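Local atomic coordinates of alpha-galactosidase 1 (Saccharomyces cerevisiae, PDB entry 3LRK), a protein that catalyses the hydrolysis of terminal, non-reducing alpha-D-galactose residues from alpha-galactosides, working as a secreted homotetrameric glycosidase of family GH27. Residues 133-138 / 168-173; 183-188 / 194-199; 208-213 / 240-245; 244-249 / 259-264. The protein carries 1 engineered substitution. All coordinates share one frame; numbering follows the deposited sequence.

Contact 1 (133-138 / 168-173); sequences EDAQFF and KAMSDA
Ala-135 meets Ala-173 and Met-170 where two helices pack side by side. The axes of the 133-138 and 168-173 segments approach to 9.2 Å and cross at -45°. The two alanines lie where the backbones come nearest, their CA atoms 5.7 Å apart. Both methyls point toward the other helix, and Ala-135 CB lies 3.7 Å from Ala-173 CB. The same methyl of Ala-135 also rests against the backbone carbonyl of Ala-173, with CB 3.5 Å from Ala-173 O. This is carbon packing against a carbonyl group, not a polar bond. Small residues on both sides let the backbones come this close.

Met-170 packs on the same methyl of Ala-135, one turn earlier in its helix than Ala-173. Its CG is anti to the backbone N (chi1 180°), and the chain then bends at chi2 and chi3. These bends bring the sulfur beside the Ala-135 methyl, with SD 3.9 Å from CB. The terminal methyl carries on toward Asp-134, where Met-170 CE is 4.3 Å from Asp-134 CB. Only the CB of Asp-134 takes part in this way. Its carboxylate is held by a salt bridge to Arg-79 and a hydrogen bond to Ser-127.

The contact is buried and apolar. It joins helices 131-140 and 160-177, which come before and after strand 145-149 in the TIM barrel. Met-170 also packs on Leu-146 and Tyr-148 of that strand, and Phe-138 packs on Leu-146. Ala-135 reaches Leu-174 and Thr-177 further along helix 160-177.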
loop_
_atom_site.group_PDB
_atom_site.type_symbol
_atom_site.label_atom_id
_atom_site.label_comp_id
_atom_site.label_asym_id
_atom_site.label_seq_id
_atom_site.Cartn_x
_atom_site.Cartn_y
_atom_site.Cartn_z
ATOM N N GLU A 133 22.982 28.111 4.079
ATOM C CA GLU A 133 24.426 28.243 3.775
ATOM C C GLU A 133 24.754 27.654 2.429
ATOM O O GLU A 133 25.613 28.171 1.706
ATOM C CB GLU A 133 25.337 27.465 4.739
ATOM C CG GLU A 133 25.097 27.542 6.170
ATOM C CD GLU A 133 24.050 26.580 6.651
ATOM O OE1 GLU A 133 22.883 26.887 6.408
ATOM O OE2 GLU A 133 24.398 25.568 7.312
ATOM N N ASP A 134 24.144 26.513 2.121
ATOM C CA ASP A 134 24.547 25.778 0.925
ATOM C C ASP A 134 24.033 26.449 -0.349
ATOM O O ASP A 134 24.787 26.628 -1.312
ATOM C CB ASP A 134 24.174 24.304 1.029
ATOM C CG ASP A 134 25.082 23.544 2.007
ATOM O OD1 ASP A 134 25.897 24.184 2.696
ATOM O OD2 ASP A 134 24.972 22.304 2.080
ATOM N N ALA A 135 22.767 26.864 -0.326
ATOM C CA ALA A 135 22.221 27.720 -1.385
ATOM C C ALA A 135 23.076 28.981 -1.573
ATOM O O ALA A 135 23.345 29.373 -2.705
ATOM C CB ALA A 135 20.765 28.092 -1.085
ATOM N N GLN A 136 23.481 29.615 -0.465
ATOM C CA GLN A 136 24.374 30.775 -0.497
ATOM C C GLN A 136 25.725 30.475 -1.151
ATOM O O GLN A 136 26.192 31.246 -2.002
ATOM C CB GLN A 136 24.587 31.367 0.902
ATOM C CG GLN A 136 25.229 32.768 0.886
ATOM C CD GLN A 136 24.391 33.788 0.114
ATOM O OE1 GLN A 136 23.197 33.955 0.366
ATOM N NE2 GLN A 136 25.017 34.461 -0.844
ATOM N N PHE A 137 26.345 29.363 -0.754
ATOM C CA PHE A 137 27.547 28.871 -1.443
ATOM C C PHE A 137 27.344 28.763 -2.961
ATOM O O PHE A 137 28.198 29.232 -3.744
ATOM C CB PHE A 137 28.031 27.520 -0.864
ATOM C CG PHE A 137 29.152 26.905 -1.653
ATOM C CD1 PHE A 137 30.482 27.154 -1.310
ATOM C CD2 PHE A 137 28.883 26.100 -2.759
ATOM C CE1 PHE A 137 31.509 26.607 -2.052
ATOM C CE2 PHE A 137 29.920 25.557 -3.512
ATOM C CZ PHE A 137 31.233 25.808 -3.148
ATOM N N PHE A 138 26.232 28.154 -3.392
ATOM C CA PHE A 138 26.010 27.977 -4.828
ATOM C C PHE A 138 25.845 29.329 -5.552
ATOM O O PHE A 138 26.403 29.533 -6.626
ATOM C CB PHE A 138 24.845 27.016 -5.130
ATOM C CG PHE A 138 25.074 25.607 -4.624
ATOM C CD1 PHE A 138 26.199 24.874 -5.023
ATOM C CD2 PHE A 138 24.168 25.018 -3.743
ATOM C CE1 PHE A 138 26.414 23.574 -4.547
ATOM C CE2 PHE A 138 24.380 23.723 -3.260
ATOM C CZ PHE A 138 25.502 22.997 -3.663
ATOM N N LYS A 168 11.176 21.761 -0.273
ATOM C CA LYS A 168 10.842 23.179 -0.132
ATOM C C LYS A 168 11.880 23.979 0.647
ATOM O O LYS A 168 12.136 25.139 0.315
ATOM C CB LYS A 168 9.442 23.384 0.491
ATOM C CG LYS A 168 9.001 24.856 0.522
ATOM C CD LYS A 168 7.539 25.013 0.885
ATOM C CE LYS A 168 7.104 26.479 0.810
ATOM N NZ LYS A 168 7.622 27.264 1.984
ATOM N N ALA A 169 12.472 23.376 1.683
ATOM C CA ALA A 169 13.537 24.033 2.438
ATOM C C ALA A 169 14.667 24.536 1.526
ATOM O O ALA A 169 15.128 25.675 1.691
ATOM C CB ALA A 169 14.092 23.112 3.559
ATOM N N MET A 170 15.102 23.717 0.569
ATOM C CA MET A 170 16.153 24.167 -0.371
ATOM C C MET A 170 15.615 25.120 -1.459
ATOM O O MET A 170 16.310 26.052 -1.859
ATOM C CB MET A 170 16.904 22.990 -0.998
ATOM C CG MET A 170 18.007 23.401 -1.997
ATOM S SD MET A 170 19.233 24.497 -1.286
ATOM C CE MET A 170 20.350 23.304 -0.544
ATOM N N SER A 171 14.384 24.890 -1.910
ATOM C CA SER A 171 13.716 25.797 -2.855
ATOM C C SER A 171 13.710 27.233 -2.309
ATOM O O SER A 171 14.115 28.178 -3.009
ATOM C CB SER A 171 12.279 25.339 -3.118
ATOM O OG SER A 171 11.665 26.117 -4.136
ATOM N N ASP A 172 13.253 27.374 -1.062
ATOM C CA ASP A 172 13.204 28.669 -0.378
ATOM C C ASP A 172 14.583 29.287 -0.169
ATOM O O ASP A 172 14.769 30.491 -0.377
ATOM C CB ASP A 172 12.485 28.551 0.964
ATOM C CG ASP A 172 10.995 28.274 0.815
ATOM O OD1 ASP A 172 10.441 28.427 -0.297
ATOM O OD2 ASP A 172 10.373 27.904 1.830
ATOM N N ALA A 173 15.537 28.465 0.263
ATOM C CA ALA A 173 16.919 28.910 0.474
ATOM C C ALA A 173 17.542 29.460 -0.817
ATOM O O ALA A 173 18.232 30.470 -0.785
ATOM C CB ALA A 173 17.769 27.767 1.042
#

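Contact 2 (183-188 / 194-199); sequences YSLCNW and FYWGSG
The side-chain amide of Asn-187, which meets Trp-196, is held at OD1 and more weakly at ND2. OD1 is hydrogen-bonded to Thr-193 OG1, and ND2 makes a weak hydrogen bond to Gln-190 O. Both partners lie between the segments, Thr-193 at the start of helix 193-196. ND2 also comes up to the edge of the Trp-196 indole, near its plane, 3.8 Å from Trp-196 CZ2. The amide and indole planes are 70° apart.

Leu-185 makes the apolar half of the contact. Its CD2 methyl reaches Trp-196 CZ3 at 3.9 Å, in an oblique approach. The same methyl lies 4.4 Å from Gly-197 CA. CD1, the other branch, packs on one face of the Tyr-183 ring. The two methyls thus meet different rings.

The CG of Trp-196 sits between its backbone N and carbonyl carbon (chi1 50°), and this swings the six-membered ring toward Leu-185 and Asn-187. Trp-196 NE1 is hydrogen-bonded to Asp-191 O, which probably helps hold the indole in this rotation. Gly-155 of a second subunit packs on the same side chain. The arrangement belongs to a beta-alpha-beta unit of the TIM barrel, in which short helix 193-196 connects strands 182-185 and 203-205.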
loop_
_atom_site.group_PDB
_atom_site.type_symbol
_atom_site.label_atom_id
_atom_site.label_comp_id
_atom_site.label_asym_id
_atom_site.label_seq_id
_atom_site.Cartn_x
_atom_site.Cartn_y
_atom_site.Cartn_z
ATOM N N TYR A 183 15.953 24.535 -10.458
ATOM C CA TYR A 183 15.968 23.580 -9.336
ATOM C C TYR A 183 15.452 22.201 -9.771
ATOM O O TYR A 183 14.262 22.025 -10.074
ATOM C CB TYR A 183 15.177 24.172 -8.157
ATOM C CG TYR A 183 15.167 23.382 -6.849
ATOM C CD1 TYR A 183 16.316 22.742 -6.354
ATOM C CD2 TYR A 183 13.999 23.328 -6.085
ATOM C CE1 TYR A 183 16.277 22.027 -5.120
ATOM C CE2 TYR A 183 13.949 22.644 -4.877
ATOM C CZ TYR A 183 15.072 22.005 -4.393
ATOM O OH TYR A 183 14.952 21.332 -3.196
ATOM N N SER A 184 16.377 21.241 -9.818
ATOM C CA SER A 184 16.133 19.886 -10.294
ATOM C C SER A 184 16.084 18.922 -9.114
ATOM O O SER A 184 17.081 18.707 -8.438
ATOM C CB SER A 184 17.246 19.485 -11.281
ATOM O OG SER A 184 17.324 18.084 -11.497
ATOM N N LEU A 185 14.904 18.363 -8.854
ATOM C CA LEU A 185 14.730 17.386 -7.773
ATOM C C LEU A 185 15.239 16.009 -8.165
ATOM O O LEU A 185 15.063 15.569 -9.298
ATOM C CB LEU A 185 13.244 17.292 -7.391
ATOM C CG LEU A 185 12.673 18.164 -6.262
ATOM C CD1 LEU A 185 13.283 19.551 -6.141
ATOM C CD2 LEU A 185 11.143 18.216 -6.281
ATOM N N CYS A 186 15.877 15.325 -7.216
ATOM C CA CYS A 186 16.330 13.964 -7.454
ATOM C C CYS A 186 15.926 13.099 -6.267
ATOM O O CYS A 186 16.776 12.662 -5.505
ATOM C CB CYS A 186 17.854 13.920 -7.664
ATOM S SG CYS A 186 18.519 12.302 -8.176
ATOM N N ASN A 187 14.619 12.871 -6.113
ATOM C CA ASN A 187 14.126 11.984 -5.075
ATOM C C ASN A 187 13.453 10.719 -5.611
ATOM O O ASN A 187 12.755 10.032 -4.865
ATOM C CB ASN A 187 13.225 12.734 -4.066
ATOM C CG ASN A 187 11.755 12.750 -4.467
ATOM O OD1 ASN A 187 11.415 12.904 -5.643
ATOM N ND2 ASN A 187 10.872 12.606 -3.479
ATOM N N TRP A 188 13.652 10.428 -6.901
ATOM C CA TRP A 188 13.247 9.149 -7.505
ATOM C C TRP A 188 11.725 8.866 -7.498
ATOM O O TRP A 188 11.300 7.701 -7.528
ATOM C CB TRP A 188 13.980 7.987 -6.823
ATOM C CG TRP A 188 15.390 8.300 -6.394
ATOM C CD1 TRP A 188 16.408 8.818 -7.174
ATOM C CD2 TRP A 188 15.950 8.087 -5.092
ATOM N NE1 TRP A 188 17.553 8.953 -6.417
ATOM C CE2 TRP A 188 17.304 8.504 -5.143
ATOM C CE3 TRP A 188 15.440 7.576 -3.882
ATOM C CZ2 TRP A 188 18.158 8.422 -4.030
ATOM C CZ3 TRP A 188 16.296 7.491 -2.772
ATOM C CH2 TRP A 188 17.634 7.917 -2.858
ATOM N N PHE A 194 5.332 13.909 -8.429
ATOM C CA PHE A 194 4.615 14.549 -9.555
ATOM C C PHE A 194 3.449 15.441 -9.087
ATOM O O PHE A 194 3.039 16.383 -9.792
ATOM C CB PHE A 194 4.118 13.483 -10.558
ATOM C CG PHE A 194 3.107 12.528 -9.969
ATOM C CD1 PHE A 194 1.765 12.904 -9.839
ATOM C CD2 PHE A 194 3.500 11.267 -9.529
ATOM C CE1 PHE A 194 0.844 12.050 -9.269
ATOM C CE2 PHE A 194 2.576 10.399 -8.960
ATOM C CZ PHE A 194 1.241 10.800 -8.834
ATOM N N TYR A 195 2.911 15.142 -7.900
ATOM C CA TYR A 195 1.799 15.922 -7.353
ATOM C C TYR A 195 2.251 17.261 -6.740
ATOM O O TYR A 195 1.528 18.261 -6.831
ATOM C CB TYR A 195 1.058 15.115 -6.281
ATOM C CG TYR A 195 -0.153 14.327 -6.728
ATOM C CD1 TYR A 195 -0.379 13.046 -6.219
ATOM C CD2 TYR A 195 -1.093 14.857 -7.624
ATOM C CE1 TYR A 195 -1.483 12.310 -6.574
ATOM C CE2 TYR A 195 -2.229 14.111 -7.989
ATOM C CZ TYR A 195 -2.409 12.839 -7.459
ATOM O OH TYR A 195 -3.509 12.067 -7.791
ATOM N N TRP A 196 3.438 17.284 -6.132
ATOM C CA TRP A 196 3.901 18.451 -5.360
ATOM C C TRP A 196 5.160 19.168 -5.876
ATOM O O TRP A 196 5.559 20.199 -5.335
ATOM C CB TRP A 196 4.076 18.096 -3.874
ATOM C CG TRP A 196 4.898 16.836 -3.572
ATOM C CD1 TRP A 196 4.413 15.587 -3.329
ATOM C CD2 TRP A 196 6.323 16.743 -3.451
ATOM N NE1 TRP A 196 5.447 14.713 -3.055
ATOM C CE2 TRP A 196 6.631 15.394 -3.142
ATOM C CE3 TRP A 196 7.375 17.666 -3.581
ATOM C CZ2 TRP A 196 7.950 14.943 -2.960
ATOM C CZ3 TRP A 196 8.685 17.215 -3.398
ATOM C CH2 TRP A 196 8.956 15.867 -3.084
ATOM N N GLY A 197 5.793 18.607 -6.890
ATOM C CA GLY A 197 7.026 19.183 -7.425
ATOM C C GLY A 197 6.877 20.582 -7.996
ATOM O O GLY A 197 7.758 21.419 -7.810
ATOM N N SER A 198 5.753 20.856 -8.664
ATOM C CA SER A 198 5.634 22.054 -9.524
ATOM C C SER A 198 5.729 23.399 -8.800
ATOM O O SER A 198 6.310 24.362 -9.331
ATOM C CB SER A 198 4.371 21.992 -10.394
ATOM O OG SER A 198 3.201 22.180 -9.618
ATOM N N GLY A 199 5.179 23.466 -7.591
ATOM C CA GLY A 199 5.161 24.703 -6.818
ATOM C C GLY A 199 6.475 25.114 -6.188
ATOM O O GLY A 199 6.604 26.239 -5.688
#

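Contact 3 (208-213 / 240-245); sequences GDVTAE and MNILNK
Val-210 and Ile-242 pack together in the (beta/alpha)8 barrel, where the loop after strand 203-205 passes over helix 239-246. The tight part of the contact is a single methyl group. Ile-242 CD1 lies 3.4 Å from Val-210 CB, closer than usual for two carbons, and 3.5 Å from Val-210 CG2. The two side chains cross at about a right angle. The CG1 of Ile-242 is anti to the carbonyl carbon (chi1 -72°) and its chain runs on extended, which carries CD1 to the loop. There CD1 also touches the backbone, 3.7 Å from Gly-208 O. Ser-207 and Trp-283 pack on the same isoleucine.

The other side of the contact is looser and polar. Here Lys-245 does not touch the loop directly; a water lies between them. Beyond Gly-208 comes Asp-209, the proton donor of the active site. Its side chain sets off away from the helix, and OD1 forms a salt bridge with Arg-205. The helix thus backs the loop that carries this catalytic residue. Val-210 N is hydrogen-bonded to Asp-262 OD2, and Ala-212 further on centres an inverse gamma turn.

Lys-245 NZ gives hydrogen bonds to three acceptors: Asn-241 OD1, Cys-223 O and the water. It meets Asn-241 OD1 at 2.8 Å, in the carbonyl plane and on a lone pair. The water also accepts from Gly-208 N, at 3.0 Å.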
loop_
_atom_site.group_PDB
_atom_site.type_symbol
_atom_site.label_atom_id
_atom_site.label_comp_id
_atom_site.label_asym_id
_atom_site.label_seq_id
_atom_site.Cartn_x
_atom_site.Cartn_y
_atom_site.Cartn_z
ATOM N N GLY A 208 13.988 5.521 -9.817
ATOM C CA GLY A 208 15.387 5.143 -9.553
ATOM C C GLY A 208 16.228 5.289 -10.817
ATOM O O GLY A 208 15.680 5.441 -11.916
ATOM N N ASP A 209 17.550 5.236 -10.681
ATOM C CA ASP A 209 18.438 5.529 -11.819
ATOM C C ASP A 209 18.220 4.582 -12.986
ATOM O O ASP A 209 18.061 3.381 -12.797
ATOM C CB ASP A 209 19.914 5.477 -11.432
ATOM C CG ASP A 209 20.280 6.442 -10.324
ATOM O OD1 ASP A 209 19.449 7.300 -9.939
ATOM O OD2 ASP A 209 21.424 6.326 -9.839
ATOM N N VAL A 210 18.196 5.157 -14.186
ATOM C CA VAL A 210 18.240 4.407 -15.430
ATOM C C VAL A 210 19.607 3.736 -15.612
ATOM O O VAL A 210 20.597 4.134 -14.992
ATOM C CB VAL A 210 17.905 5.328 -16.653
ATOM C CG1 VAL A 210 19.106 6.183 -17.043
ATOM C CG2 VAL A 210 17.412 4.495 -17.855
ATOM N N THR A 211 19.627 2.703 -16.448
ATOM C CA THR A 211 20.853 2.047 -16.867
ATOM C C THR A 211 20.748 1.742 -18.361
ATOM O O THR A 211 19.657 1.825 -18.940
ATOM C CB THR A 211 21.155 0.760 -16.032
ATOM O OG1 THR A 211 22.467 0.283 -16.357
ATOM C CG2 THR A 211 20.128 -0.340 -16.292
ATOM N N ALA A 212 21.882 1.420 -18.984
ATOM C CA ALA A 212 21.932 1.126 -20.413
ATOM C C ALA A 212 21.376 -0.271 -20.747
ATOM O O ALA A 212 22.064 -1.120 -21.335
ATOM C CB ALA A 212 23.373 1.305 -20.954
ATOM N N GLU A 213 20.124 -0.495 -20.359
ATOM C CA GLU A 213 19.404 -1.721 -20.664
ATOM C C GLU A 213 18.014 -1.308 -21.113
ATOM O O GLU A 213 17.395 -0.444 -20.488
ATOM C CB GLU A 213 19.271 -2.606 -19.416
ATOM C CG GLU A 213 20.564 -3.256 -18.940
ATOM C CD GLU A 213 21.046 -4.369 -19.855
ATOM O OE1 GLU A 213 20.264 -4.850 -20.704
ATOM O OE2 GLU A 213 22.220 -4.772 -19.711
ATOM N N MET A 240 12.565 0.901 -20.519
ATOM C CA MET A 240 11.135 0.617 -20.572
ATOM C C MET A 240 10.473 0.618 -19.202
ATOM O O MET A 240 9.307 0.994 -19.082
ATOM C CB MET A 240 10.870 -0.730 -21.264
ATOM C CG MET A 240 11.085 -0.740 -22.779
ATOM S SD MET A 240 10.175 0.522 -23.688
ATOM C CE MET A 240 8.461 0.138 -23.297
ATOM N N ASN A 241 11.202 0.168 -18.180
ATOM C CA ASN A 241 10.712 0.210 -16.801
ATOM C C ASN A 241 10.389 1.649 -16.409
ATOM O O ASN A 241 9.335 1.908 -15.832
ATOM C CB ASN A 241 11.739 -0.407 -15.830
ATOM C CG ASN A 241 11.370 -0.201 -14.352
ATOM O OD1 ASN A 241 11.552 0.887 -13.795
ATOM N ND2 ASN A 241 10.897 -1.265 -13.707
ATOM N N ILE A 242 11.286 2.575 -16.770
ATOM C CA ILE A 242 11.163 3.987 -16.398
ATOM C C ILE A 242 10.100 4.694 -17.241
ATOM O O ILE A 242 9.296 5.458 -16.707
ATOM C CB ILE A 242 12.541 4.711 -16.454
ATOM C CG1 ILE A 242 13.416 4.225 -15.283
ATOM C CG2 ILE A 242 12.380 6.230 -16.409
ATOM C CD1 ILE A 242 14.865 4.612 -15.386
ATOM N N LEU A 243 10.081 4.415 -18.547
ATOM C CA LEU A 243 9.031 4.961 -19.414
ATOM C C LEU A 243 7.639 4.526 -18.939
ATOM O O LEU A 243 6.708 5.327 -18.912
ATOM C CB LEU A 243 9.241 4.537 -20.877
ATOM C CG LEU A 243 8.225 5.093 -21.881
ATOM C CD1 LEU A 243 8.315 6.614 -21.980
ATOM C CD2 LEU A 243 8.440 4.436 -23.240
ATOM N N ASN A 244 7.507 3.255 -18.588
ATOM C CA ASN A 244 6.240 2.716 -18.076
ATOM C C ASN A 244 5.781 3.380 -16.774
ATOM O O ASN A 244 4.603 3.714 -16.617
ATOM C CB ASN A 244 6.336 1.202 -17.908
ATOM C CG ASN A 244 6.271 0.458 -19.244
ATOM O OD1 ASN A 244 6.014 1.051 -20.291
ATOM N ND2 ASN A 244 6.509 -0.842 -19.205
ATOM N N LYS A 245 6.712 3.560 -15.847
ATOM C CA LYS A 245 6.460 4.346 -14.635
ATOM C C LYS A 245 5.999 5.783 -14.939
ATOM O O LYS A 245 5.105 6.313 -14.263
ATOM C CB LYS A 245 7.697 4.337 -13.735
ATOM C CG LYS A 245 7.860 3.030 -12.983
ATOM C CD LYS A 245 9.223 2.931 -12.337
ATOM C CE LYS A 245 9.314 1.688 -11.475
ATOM N NZ LYS A 245 10.748 1.430 -11.151
HETATM O O HOH W 1 12.264 3.132 -9.591
#

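Contact 4 (244-249 / 259-264); sequences NKAAPM and NDLDNL
The backbones of 244-249 and 259-264 come near each other at two places, Ala-246 with Leu-261 and Met-249 with Asn-259, and the second pair has its CA atoms 7.3 Å apart. At that second place the Asn-259 side chain reaches across to the Met-249 backbone. Its ND2 gives a hydrogen bond of 2.9 Å to Met-249 O, with an N-H...O angle of 158°. The acceptor lies nearly in the plane of the Asn-259 amide. The donor, by contrast, stands above the Met-249 carbonyl plane, with a C=O...N angle of 98°. ND2 also rests on the methionine side chain, 3.5 Å from Met-249 CB. The other end of the amide is held too, because Asn-259 OD1 accepts from Trp-204 NE1. With both ends engaged, the amide is probably held in one rotation.

This is the helix-to-strand step of the TIM barrel, from helix 239-246 to strand 258-260. Strand 203-205 lies beside that strand, in parallel.

The apolar place is smaller. Ala-246 CB fits against both methyls of Leu-261, 3.7 Å from CD2 and 3.8 Å from CD1. Met-206 packs on Ala-246 and Met-249, and Tyr-232 of a second subunit touches Met-249. Leu-261 lies in the middle of an Asx turn, in which Asp-260 OD1 accepts from Asp-262 N at 2.9 Å. Asp-262 OD2 is hydrogen-bonded to a bound glycerol, probably from the crystallisation liquor.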
loop_
_atom_site.group_PDB
_atom_site.type_symbol
_atom_site.label_atom_id
_atom_site.label_comp_id
_atom_site.label_asym_id
_atom_site.label_seq_id
_atom_site.Cartn_x
_atom_site.Cartn_y
_atom_site.Cartn_z
ATOM N N ASN A 244 7.507 3.255 -18.588
ATOM C CA ASN A 244 6.240 2.716 -18.076
ATOM C C ASN A 244 5.781 3.380 -16.774
ATOM O O ASN A 244 4.603 3.714 -16.617
ATOM C CB ASN A 244 6.336 1.202 -17.908
ATOM C CG ASN A 244 6.271 0.458 -19.244
ATOM O OD1 ASN A 244 6.014 1.051 -20.291
ATOM N ND2 ASN A 244 6.509 -0.842 -19.205
ATOM N N LYS A 245 6.712 3.560 -15.847
ATOM C CA LYS A 245 6.460 4.346 -14.635
ATOM C C LYS A 245 5.999 5.783 -14.939
ATOM O O LYS A 245 5.105 6.313 -14.263
ATOM C CB LYS A 245 7.697 4.337 -13.735
ATOM C CG LYS A 245 7.860 3.030 -12.983
ATOM C CD LYS A 245 9.223 2.931 -12.337
ATOM C CE LYS A 245 9.314 1.688 -11.475
ATOM N NZ LYS A 245 10.748 1.430 -11.151
ATOM N N ALA A 246 6.601 6.394 -15.960
ATOM C CA ALA A 246 6.302 7.780 -16.326
ATOM C C ALA A 246 4.948 7.966 -17.015
ATOM O O ALA A 246 4.376 9.059 -16.981
ATOM C CB ALA A 246 7.425 8.340 -17.207
ATOM N N ALA A 247 4.464 6.906 -17.655
ATOM C CA ALA A 247 3.268 6.964 -18.496
ATOM C C ALA A 247 2.061 7.707 -17.892
ATOM O O ALA A 247 1.532 8.626 -18.536
ATOM C CB ALA A 247 2.873 5.554 -18.995
ATOM N N PRO A 248 1.622 7.328 -16.667
ATOM C CA PRO A 248 0.481 8.050 -16.088
ATOM C C PRO A 248 0.820 9.475 -15.623
ATOM O O PRO A 248 -0.087 10.271 -15.428
ATOM C CB PRO A 248 0.089 7.177 -14.882
ATOM C CG PRO A 248 1.351 6.515 -14.481
ATOM C CD PRO A 248 2.078 6.232 -15.781
ATOM N N MET A 249 2.112 9.792 -15.491
ATOM C CA MET A 249 2.564 11.057 -14.878
ATOM C C MET A 249 2.557 12.289 -15.776
ATOM O O MET A 249 2.699 13.407 -15.279
ATOM C CB MET A 249 3.957 10.899 -14.282
ATOM C CG MET A 249 4.057 9.804 -13.211
ATOM S SD MET A 249 5.742 9.846 -12.614
ATOM C CE MET A 249 5.787 8.413 -11.524
ATOM N N ASN A 259 8.447 16.081 -15.440
ATOM C CA ASN A 259 8.901 14.753 -15.045
ATOM C C ASN A 259 10.291 14.530 -15.646
ATOM O O ASN A 259 10.550 14.916 -16.789
ATOM C CB ASN A 259 7.939 13.680 -15.551
ATOM C CG ASN A 259 6.555 13.772 -14.906
ATOM O OD1 ASN A 259 6.430 13.900 -13.692
ATOM N ND2 ASN A 259 5.515 13.685 -15.726
ATOM N N ASP A 260 11.173 13.909 -14.870
ATOM C CA ASP A 260 12.571 13.683 -15.270
ATOM C C ASP A 260 12.823 12.176 -15.271
ATOM O O ASP A 260 12.803 11.528 -14.218
ATOM C CB ASP A 260 13.486 14.425 -14.286
ATOM C CG ASP A 260 14.983 14.287 -14.597
ATOM O OD1 ASP A 260 15.388 13.565 -15.533
ATOM O OD2 ASP A 260 15.763 14.915 -13.859
ATOM N N LEU A 261 13.035 11.620 -16.464
ATOM C CA LEU A 261 13.260 10.183 -16.636
ATOM C C LEU A 261 14.757 9.767 -16.558
ATOM O O LEU A 261 15.124 8.662 -16.980
ATOM C CB LEU A 261 12.626 9.682 -17.945
ATOM C CG LEU A 261 11.221 10.029 -18.485
ATOM C CD1 LEU A 261 10.582 8.816 -19.211
ATOM C CD2 LEU A 261 10.232 10.718 -17.518
ATOM N N ASP A 262 15.588 10.662 -16.011
ATOM C CA ASP A 262 17.033 10.462 -15.767
ATOM C C ASP A 262 17.855 10.728 -17.037
ATOM O O ASP A 262 17.293 10.857 -18.116
ATOM C CB ASP A 262 17.334 9.076 -15.154
ATOM C CG ASP A 262 18.644 9.028 -14.402
ATOM O OD1 ASP A 262 19.322 10.063 -14.271
ATOM O OD2 ASP A 262 19.000 7.936 -13.920
ATOM N N ASN A 263 19.174 10.846 -16.895
ATOM C CA ASN A 263 20.045 11.162 -18.027
ATOM C C ASN A 263 19.954 10.107 -19.134
ATOM O O ASN A 263 19.765 8.916 -18.861
ATOM C CB ASN A 263 21.496 11.299 -17.580
ATOM C CG ASN A 263 21.692 12.313 -16.459
ATOM O OD1 ASN A 263 20.754 12.993 -16.009
ATOM N ND2 ASN A 263 22.923 12.422 -16.011
ATOM N N LEU A 264 20.087 10.565 -20.374
ATOM C CA LEU A 264 20.086 9.708 -21.556
ATOM C C LEU A 264 21.284 8.769 -21.575
ATOM O O LEU A 264 22.411 9.174 -21.269
ATOM C CB LEU A 264 20.075 10.573 -22.833
ATOM C CG LEU A 264 18.778 11.365 -23.036
ATOM C CD1 LEU A 264 18.962 12.617 -23.917
ATOM C CD2 LEU A 264 17.659 10.449 -23.565
#

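From the N terminus the contacts follow the barrel in order. Contact 1 closes the loop around strand 145-149, between helices 131-140 and 160-177. The chain then enters strand 182-185, and contact 2 closes a short loop to helix 193-196. The two contacts touch through Tyr-183, packing on Met-170 and Ser-171. Contact 3 spans the long loop after strand 203-205, from 208-213 to helix 239-246. Contact 4 shares Asn-244 and Lys-245 with it and ends beyond strand 258-260. None nests; contacts 1 to 3 run in series, and contact 4 begins where contact 3 ends. Contact 2 packs Trp-188 on Gly-208 of contact 3 and Phe-194 on Met-249 and Asn-259 of contact 4; contacts 2 and 4 both touch a second subunit.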